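Long-range contacts in CBS domain protein (Shewanella oneidensis, PDB 3LHH), which binds adenosine monophosphate through a pair of CBS domains, the part of a longer membrane protein, probably flavin adenine dinucleotide-binding, that this chain represents: residues 77-88 against 138-149; 88-97 against 109-118. All coordinates share one frame; numbering follows the deposited sequence.

Contact 1 (77-88 against 138-149); sequences RFPVCRNNVDDM and QMVFVVDEYGDL. With AMP (adenosine monophosphate), chain B.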
# COMPACT_ATOMS: atom_id res chain seq x y z
N ARG A 77 -1.27 -1.99 6.87
CA ARG A 77 -0.11 -1.88 6.00
C ARG A 77 0.02 -0.48 5.40
O ARG A 77 -0.96 0.17 5.10
CB ARG A 77 -0.15 -2.94 4.88
CG ARG A 77 -0.52 -4.35 5.35
CD ARG A 77 -0.18 -5.43 4.31
NE ARG A 77 1.21 -5.85 4.43
CZ ARG A 77 1.68 -6.61 5.41
NH1 ARG A 77 0.87 -7.03 6.38
NH2 ARG A 77 2.96 -6.94 5.44
N PHE A 78 1.26 -0.02 5.25
CA PHE A 78 1.52 1.32 4.72
C PHE A 78 2.51 1.28 3.58
O PHE A 78 3.59 0.74 3.73
CB PHE A 78 2.08 2.21 5.83
CG PHE A 78 1.11 2.45 6.95
CD1 PHE A 78 0.28 3.55 6.94
CD2 PHE A 78 1.00 1.56 8.01
CE1 PHE A 78 -0.63 3.79 7.99
CE2 PHE A 78 0.09 1.78 9.05
CZ PHE A 78 -0.72 2.89 9.03
N PRO A 79 2.13 1.88 2.43
CA PRO A 79 3.09 2.14 1.37
C PRO A 79 4.20 3.02 1.92
O PRO A 79 3.94 3.88 2.76
CB PRO A 79 2.27 2.93 0.34
CG PRO A 79 0.79 2.65 0.72
CD PRO A 79 0.83 2.51 2.19
N VAL A 80 5.42 2.79 1.46
CA VAL A 80 6.59 3.53 1.90
C VAL A 80 7.28 4.13 0.71
O VAL A 80 7.60 3.44 -0.26
CB VAL A 80 7.63 2.61 2.57
CG1 VAL A 80 8.85 3.42 2.97
CG2 VAL A 80 7.02 1.91 3.76
N CYS A 81 7.55 5.42 0.78
CA CYS A 81 8.16 6.08 -0.34
C CYS A 81 9.33 6.94 0.12
O CYS A 81 9.74 6.89 1.29
CB CYS A 81 7.11 6.93 -1.04
SG CYS A 81 6.62 8.33 -0.04
N ARG A 82 9.89 7.69 -0.82
CA ARG A 82 10.92 8.67 -0.50
C ARG A 82 10.45 10.02 -0.97
O ARG A 82 10.17 10.21 -2.15
CB ARG A 82 12.25 8.32 -1.15
CG ARG A 82 12.95 7.17 -0.48
CD ARG A 82 14.42 7.14 -0.86
NE ARG A 82 15.00 5.82 -0.68
CZ ARG A 82 15.65 5.42 0.40
NH1 ARG A 82 15.81 6.26 1.42
NH2 ARG A 82 16.14 4.19 0.46
N ASN A 83 10.34 10.95 -0.03
CA ASN A 83 9.90 12.32 -0.31
C ASN A 83 8.44 12.40 -0.72
O ASN A 83 7.67 13.18 -0.16
CB ASN A 83 10.78 12.97 -1.39
CG ASN A 83 12.26 12.91 -1.05
OD1 ASN A 83 13.09 12.54 -1.89
ND2 ASN A 83 12.59 13.24 0.19
N ASN A 84 8.04 11.60 -1.70
CA ASN A 84 6.66 11.62 -2.14
C ASN A 84 6.25 10.28 -2.71
O ASN A 84 7.08 9.41 -2.98
CB ASN A 84 6.42 12.74 -3.17
CG ASN A 84 7.20 12.53 -4.46
OD1 ASN A 84 6.85 11.69 -5.29
ND2 ASN A 84 8.26 13.32 -4.64
N VAL A 85 4.96 10.15 -2.93
CA VAL A 85 4.33 8.91 -3.29
C VAL A 85 4.71 8.43 -4.70
O VAL A 85 4.54 7.27 -5.04
CB VAL A 85 2.80 9.07 -3.10
CG1 VAL A 85 2.10 9.27 -4.42
CG2 VAL A 85 2.23 7.91 -2.32
N ASP A 86 5.27 9.34 -5.51
CA ASP A 86 5.74 8.97 -6.85
C ASP A 86 7.14 8.39 -6.83
O ASP A 86 7.73 8.14 -7.87
CB ASP A 86 5.64 10.15 -7.81
CG ASP A 86 4.22 10.46 -8.19
OD1 ASP A 86 3.64 9.69 -8.99
OD2 ASP A 86 3.66 11.44 -7.66
N ASP A 87 7.67 8.18 -5.63
CA ASP A 87 8.91 7.43 -5.49
C ASP A 87 8.66 6.35 -4.44
O ASP A 87 9.25 6.35 -3.37
CB ASP A 87 10.07 8.36 -5.09
CG ASP A 87 11.43 7.66 -5.14
OD1 ASP A 87 11.52 6.52 -5.64
OD2 ASP A 87 12.42 8.27 -4.67
N MSE A 88 7.77 5.42 -4.78
CA MSE A 88 7.37 4.34 -3.88
C MSE A 88 8.47 3.30 -3.78
O MSE A 88 8.98 2.82 -4.78
CB MSE A 88 6.11 3.66 -4.39
CG MSE A 88 5.36 2.91 -3.32
SE MSE A 88 4.57 4.25 -2.20
CE MSE A 88 3.13 4.75 -3.38
N GLN A 138 -1.58 -8.28 -0.62
CA GLN A 138 -2.70 -7.66 0.08
C GLN A 138 -3.01 -6.30 -0.55
O GLN A 138 -4.14 -5.83 -0.52
CB GLN A 138 -2.39 -7.50 1.57
CG GLN A 138 -2.13 -8.82 2.30
CD GLN A 138 -0.66 -9.00 2.67
OE1 GLN A 138 0.24 -8.68 1.90
NE2 GLN A 138 -0.43 -9.53 3.87
N MSE A 139 -1.99 -5.70 -1.15
CA MSE A 139 -2.04 -4.34 -1.69
C MSE A 139 -1.28 -4.25 -3.02
O MSE A 139 -0.17 -4.76 -3.13
CB MSE A 139 -1.42 -3.42 -0.64
CG MSE A 139 -1.29 -1.97 -0.98
SE MSE A 139 -0.70 -1.00 0.64
CE MSE A 139 -2.30 -1.16 1.73
N VAL A 140 -1.88 -3.62 -4.03
CA VAL A 140 -1.18 -3.35 -5.29
C VAL A 140 -1.32 -1.88 -5.66
O VAL A 140 -2.33 -1.24 -5.34
CB VAL A 140 -1.70 -4.20 -6.48
CG1 VAL A 140 -1.56 -5.70 -6.20
CG2 VAL A 140 -3.15 -3.84 -6.78
N PHE A 141 -0.29 -1.34 -6.31
CA PHE A 141 -0.30 0.04 -6.77
C PHE A 141 -0.71 0.13 -8.23
O PHE A 141 -0.29 -0.68 -9.06
CB PHE A 141 1.07 0.69 -6.56
CG PHE A 141 1.50 0.74 -5.11
CD1 PHE A 141 0.72 1.38 -4.16
CD2 PHE A 141 2.68 0.14 -4.71
CE1 PHE A 141 1.11 1.42 -2.83
CE2 PHE A 141 3.09 0.19 -3.38
CZ PHE A 141 2.30 0.82 -2.44
N VAL A 142 -1.52 1.13 -8.54
CA VAL A 142 -2.03 1.32 -9.88
C VAL A 142 -1.45 2.59 -10.51
O VAL A 142 -1.47 3.66 -9.90
CB VAL A 142 -3.55 1.42 -9.86
CG1 VAL A 142 -4.10 1.57 -11.27
CG2 VAL A 142 -4.14 0.18 -9.17
N VAL A 143 -0.93 2.47 -11.73
CA VAL A 143 -0.35 3.61 -12.45
C VAL A 143 -1.13 3.88 -13.73
O VAL A 143 -1.75 2.98 -14.28
CB VAL A 143 1.14 3.38 -12.82
CG1 VAL A 143 1.93 3.00 -11.58
CG2 VAL A 143 1.25 2.29 -13.90
N ASP A 144 -1.08 5.13 -14.21
CA ASP A 144 -1.68 5.47 -15.51
C ASP A 144 -0.68 5.24 -16.65
O ASP A 144 0.38 4.64 -16.45
CB ASP A 144 -2.25 6.90 -15.53
CG ASP A 144 -1.20 7.98 -15.26
OD1 ASP A 144 0.01 7.74 -15.49
OD2 ASP A 144 -1.60 9.08 -14.82
N GLU A 145 -1.02 5.73 -17.84
CA GLU A 145 -0.18 5.52 -19.02
C GLU A 145 1.15 6.28 -18.97
O GLU A 145 2.09 5.91 -19.67
CB GLU A 145 -0.95 5.84 -20.30
CG GLU A 145 -2.45 6.02 -20.11
CD GLU A 145 -2.78 7.29 -19.33
OE1 GLU A 145 -3.58 7.20 -18.37
OE2 GLU A 145 -2.23 8.36 -19.66
N TYR A 146 1.24 7.33 -18.15
CA TYR A 146 2.50 8.04 -17.96
C TYR A 146 3.42 7.34 -16.97
O TYR A 146 4.53 7.81 -16.72
CB TYR A 146 2.27 9.48 -17.47
CG TYR A 146 1.66 10.41 -18.50
CD1 TYR A 146 0.32 10.78 -18.42
CD2 TYR A 146 2.42 10.91 -19.55
CE1 TYR A 146 -0.25 11.62 -19.36
CE2 TYR A 146 1.86 11.75 -20.50
CZ TYR A 146 0.53 12.11 -20.40
OH TYR A 146 -0.02 12.95 -21.34
N GLY A 147 2.95 6.25 -16.39
CA GLY A 147 3.68 5.59 -15.31
C GLY A 147 3.47 6.27 -13.97
O GLY A 147 4.14 5.96 -12.98
N ASP A 148 2.54 7.21 -13.92
CA ASP A 148 2.31 7.92 -12.66
C ASP A 148 1.32 7.16 -11.76
O ASP A 148 0.36 6.57 -12.24
CB ASP A 148 1.79 9.34 -12.92
CG ASP A 148 2.80 10.23 -13.64
OD1 ASP A 148 2.34 10.96 -14.54
OD2 ASP A 148 4.01 10.25 -13.30
N LEU A 149 1.57 7.18 -10.46
CA LEU A 149 0.70 6.52 -9.51
C LEU A 149 -0.69 7.17 -9.46
O LEU A 149 -0.81 8.37 -9.29
CB LEU A 149 1.33 6.56 -8.13
CG LEU A 149 0.51 5.84 -7.07
CD1 LEU A 149 0.90 4.38 -7.08
CD2 LEU A 149 0.79 6.46 -5.74
P AMP B . -7.19 -1.90 7.02
O1P AMP B . -7.47 -0.51 7.54
O2P AMP B . -5.73 -2.24 6.98
O3P AMP B . -8.07 -3.00 7.58
O5' AMP B . -7.74 -1.77 5.52
C5' AMP B . -9.13 -1.54 5.29
C4' AMP B . -9.33 -0.65 4.06
O4' AMP B . -8.74 0.65 4.25
C3' AMP B . -8.64 -1.19 2.81
O3' AMP B . -9.42 -2.19 2.13
C2' AMP B . -8.45 0.07 1.99
O2' AMP B . -9.74 0.43 1.49
C1' AMP B . -8.10 1.11 3.05
N9 AMP B . -6.64 1.20 3.33
C8 AMP B . -5.86 0.23 3.85
N7 AMP B . -4.58 0.64 4.02
C5 AMP B . -4.53 1.91 3.58
C6 AMP B . -3.47 2.94 3.50
N6 AMP B . -2.19 2.69 3.89
N1 AMP B . -3.83 4.15 3.02
C2 AMP B . -5.10 4.41 2.63
N3 AMP B . -6.10 3.52 2.68
C4 AMP B . -5.88 2.27 3.14
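Met88, a selenomethionine, curls over the ring of Phe141. Its CB stands back from the ring; CG, placed anti to the backbone N (chi1 -159°), touches the rim, 3.5 Å from Phe141 CE2. SE follows obliquely, 4.7 Å from the centroid of the Phe141 ring, a Met-aromatic contact. Bends at the next two torsions then bring CE over the ring face as a CH-pi contact, 4.2 Å from the same Phe141 centroid and 20° off the normal. That methyl also meets Leu149 CD2 at 3.7 Å, and Val85 CG1 presses on the same Leu149 CD2 from 3.4 Å, tighter than usual. At the ring edge, Pro79 CB lies 3.5 Å from Phe141 CZ, while Pro79 CG rests 3.9 Å from Met139 SE. In the conformers modelled here, Gln138 NE2 sits above the rim of the Arg77 guanidinium, the planes 14° apart; both side chains have a second conformer, so this is tentative. Asp86 OD2 forms a salt bridge with Arg51, which probably eases the nearness of the Asp148 carboxylate. AMP slots in beside Met139 CE, and its N6 donates a nearly straight 3.1 Å bond to Arg77 O. Directly, then, the segments meet by apolar fit and contacts to the Phe141 ring; Arg51 links Asp86 to Leu149 O, and AMP, which also bonds Thr154 and Asp157 farther along, probably draws the two halves together.

Contact 2 (88-97 against 109-118); sequences MVGIISAKQL and LVDLVKNCNF
The ring of Phe118 takes Met88 CB at its edge, 4.0 Å from Phe118 CZ, and meets Phe141 with planes at about 45°. The amide of Gln96 crosses Leu112 obliquely, with Leu112 CG 3.9 Å from Gln96 NE2. An extended chain, CG anti to the backbone N (chi1 -175°), carries it there, and its OE1 accepts from a water that also donates to Leu112 O and accepts from Ser93 N. Cutting the side chain back to an alanine here would probably cost that water an acceptor and open a gap beside Leu112. The chain running from the first CBS half to strand 117-120 of the second pairs here with strand 88-93, outermost in its sheet within this chain: Lys114 N reaches Ile91 O at 2.8 Å and Ile91 N reaches Lys114 O at 3.0 Å, a single antiparallel hydrogen-bonded pair. Just before it, Val89 and Gly90 make a classic beta bulge opposite Val80, and a side chain on Gly90 would collide with Lys114 O. On the far side of Gly90 CA from Val113 CG1 sits Cys116 SG, 3.7 Å away. Ile92 CD1 pushes between Leu109 CD1, at 3.5 Å, and Val113 CG2, at 3.7 Å.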
# COMPACT_ATOMS: atom_id res chain seq x y z
N MSE A 88 7.77 5.42 -4.78
CA MSE A 88 7.37 4.34 -3.88
C MSE A 88 8.47 3.30 -3.78
O MSE A 88 8.98 2.82 -4.78
CB MSE A 88 6.11 3.66 -4.39
CG MSE A 88 5.36 2.91 -3.32
SE MSE A 88 4.57 4.25 -2.20
CE MSE A 88 3.13 4.75 -3.38
N VAL A 89 8.83 2.93 -2.56
CA VAL A 89 9.87 1.93 -2.39
C VAL A 89 9.31 0.56 -2.01
O VAL A 89 9.95 -0.46 -2.24
CB VAL A 89 10.93 2.40 -1.37
CG1 VAL A 89 11.85 1.27 -1.00
CG2 VAL A 89 11.74 3.55 -1.96
N GLY A 90 8.10 0.54 -1.43
CA GLY A 90 7.46 -0.69 -0.99
C GLY A 90 6.40 -0.47 0.09
O GLY A 90 5.72 0.54 0.11
N ILE A 91 6.30 -1.42 1.00
CA ILE A 91 5.17 -1.47 1.92
C ILE A 91 5.66 -1.98 3.27
O ILE A 91 6.61 -2.75 3.34
CB ILE A 91 4.09 -2.43 1.38
CG1 ILE A 91 3.38 -1.82 0.18
CG2 ILE A 91 3.08 -2.77 2.44
CD1 ILE A 91 2.62 -2.86 -0.62
N ILE A 92 5.00 -1.55 4.33
CA ILE A 92 5.41 -1.93 5.67
C ILE A 92 4.19 -2.41 6.42
O ILE A 92 3.09 -1.86 6.28
CB ILE A 92 6.06 -0.73 6.41
CG1 ILE A 92 7.49 -1.07 6.80
CG2 ILE A 92 5.27 -0.32 7.64
CD1 ILE A 92 8.50 -0.07 6.28
N SER A 93 4.38 -3.47 7.21
CA SER A 93 3.37 -3.95 8.14
C SER A 93 3.43 -3.13 9.42
O SER A 93 4.50 -2.99 10.02
CB SER A 93 3.62 -5.42 8.46
OG SER A 93 2.94 -5.79 9.63
N ALA A 94 2.30 -2.59 9.85
CA ALA A 94 2.29 -1.79 11.06
C ALA A 94 2.67 -2.64 12.27
O ALA A 94 3.44 -2.21 13.14
CB ALA A 94 0.92 -1.17 11.26
N LYS A 95 2.13 -3.85 12.32
CA LYS A 95 2.35 -4.73 13.46
C LYS A 95 3.84 -4.97 13.64
O LYS A 95 4.33 -5.00 14.76
CB LYS A 95 1.64 -6.07 13.24
CG LYS A 95 1.95 -7.11 14.29
CD LYS A 95 1.21 -8.41 14.03
CE LYS A 95 1.70 -9.51 14.97
NZ LYS A 95 0.89 -10.76 14.84
N GLN A 96 4.55 -5.12 12.53
CA GLN A 96 5.97 -5.40 12.62
C GLN A 96 6.73 -4.19 13.12
O GLN A 96 7.59 -4.30 14.00
CB GLN A 96 6.52 -5.84 11.27
CG GLN A 96 7.97 -6.26 11.33
CD GLN A 96 8.56 -6.64 9.98
OE1 GLN A 96 7.93 -6.46 8.93
NE2 GLN A 96 9.78 -7.17 9.99
N LEU A 97 6.38 -3.02 12.59
CA LEU A 97 7.08 -1.80 12.92
C LEU A 97 6.91 -1.56 14.42
O LEU A 97 7.87 -1.32 15.15
CB LEU A 97 6.45 -0.65 12.15
CG LEU A 97 7.34 0.50 11.70
CD1 LEU A 97 6.50 1.74 11.62
CD2 LEU A 97 8.52 0.71 12.61
N LEU A 109 13.92 1.86 9.45
CA LEU A 109 12.69 1.67 8.70
C LEU A 109 12.89 0.90 7.39
O LEU A 109 12.07 0.05 7.02
CB LEU A 109 12.06 3.02 8.39
CG LEU A 109 10.61 2.93 7.91
CD1 LEU A 109 9.86 1.98 8.80
CD2 LEU A 109 9.95 4.31 7.90
N VAL A 110 13.98 1.20 6.70
CA VAL A 110 14.21 0.64 5.37
C VAL A 110 14.34 -0.88 5.44
O VAL A 110 14.17 -1.57 4.44
CB VAL A 110 15.45 1.27 4.69
CG1 VAL A 110 16.71 0.96 5.49
CG2 VAL A 110 15.58 0.78 3.26
N ASP A 111 14.62 -1.39 6.63
CA ASP A 111 14.84 -2.81 6.84
C ASP A 111 13.53 -3.62 6.88
O ASP A 111 13.53 -4.83 6.70
CB ASP A 111 15.63 -3.03 8.13
CG ASP A 111 17.08 -2.57 8.02
OD1 ASP A 111 17.55 -2.30 6.89
OD2 ASP A 111 17.76 -2.49 9.07
N LEU A 112 12.42 -2.94 7.11
CA LEU A 112 11.14 -3.63 7.20
C LEU A 112 10.35 -3.52 5.90
O LEU A 112 9.26 -4.08 5.78
CB LEU A 112 10.31 -3.10 8.38
CG LEU A 112 10.84 -3.41 9.78
CD1 LEU A 112 12.10 -2.60 10.05
CD2 LEU A 112 9.79 -3.12 10.85
N VAL A 113 10.89 -2.81 4.91
CA VAL A 113 10.15 -2.60 3.68
C VAL A 113 10.01 -3.92 2.92
O VAL A 113 10.98 -4.64 2.75
CB VAL A 113 10.84 -1.57 2.78
CG1 VAL A 113 10.08 -1.41 1.46
CG2 VAL A 113 10.96 -0.25 3.50
N LYS A 114 8.80 -4.23 2.47
CA LYS A 114 8.58 -5.41 1.64
C LYS A 114 8.20 -4.96 0.25
O LYS A 114 7.75 -3.82 0.06
CB LYS A 114 7.46 -6.28 2.23
CG LYS A 114 7.57 -6.52 3.73
CD LYS A 114 8.82 -7.32 4.07
CE LYS A 114 9.00 -7.46 5.58
NZ LYS A 114 10.23 -8.24 5.91
N ASN A 115 8.37 -5.84 -0.73
CA ASN A 115 8.16 -5.49 -2.13
C ASN A 115 6.72 -5.12 -2.46
O ASN A 115 5.79 -5.65 -1.89
CB ASN A 115 8.61 -6.61 -3.06
CG ASN A 115 8.34 -6.29 -4.52
OD1 ASN A 115 8.75 -5.24 -5.02
ND2 ASN A 115 7.63 -7.19 -5.21
N CYS A 116 6.56 -4.23 -3.43
CA CYS A 116 5.26 -3.77 -3.85
C CYS A 116 5.10 -4.00 -5.34
O CYS A 116 6.04 -3.79 -6.11
CB CYS A 116 5.14 -2.27 -3.57
SG CYS A 116 6.32 -1.25 -4.51
N ASN A 117 3.92 -4.45 -5.76
CA ASN A 117 3.67 -4.62 -7.18
C ASN A 117 2.87 -3.49 -7.78
O ASN A 117 1.97 -2.95 -7.16
CB ASN A 117 3.02 -5.97 -7.47
CG ASN A 117 3.99 -7.11 -7.33
OD1 ASN A 117 5.21 -6.92 -7.45
ND2 ASN A 117 3.47 -8.30 -7.06
N PHE A 118 3.23 -3.12 -9.00
CA PHE A 118 2.50 -2.12 -9.75
C PHE A 118 1.71 -2.79 -10.86
O PHE A 118 2.14 -3.79 -11.42
CB PHE A 118 3.48 -1.13 -10.37
CG PHE A 118 4.21 -0.30 -9.36
CD1 PHE A 118 5.35 -0.78 -8.74
CD2 PHE A 118 3.76 0.97 -9.05
CE1 PHE A 118 6.03 -0.01 -7.82
CE2 PHE A 118 4.43 1.76 -8.13
CZ PHE A 118 5.57 1.27 -7.51
O HOH W 1 7.04 -5.01 7.05

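How the contacts relate
Met88 belongs to both contacts: its CB faces Phe118 in contact 2 while its far end covers Phe141 in contact 1. Strands 77-81 and 88-93 are neighbours in one sheet, 139-143 and 117-120 in the other. Contact 1 sets one sheet against the other, whereas contact 2, nested in the loop that contact 1 closes, lays the connecting chain on strand 88-93 and reaches the other sheet only at its end. Each is partly buried, with an apolar middle and exposed residues at its margin. Contact 1 faces the nucleotide and relies on side-chain packing; contact 2 adds main-chain bonds and a bridging water. Phe141 CE2 against Cys116 CB, 3.2 Å apart, joins them directly.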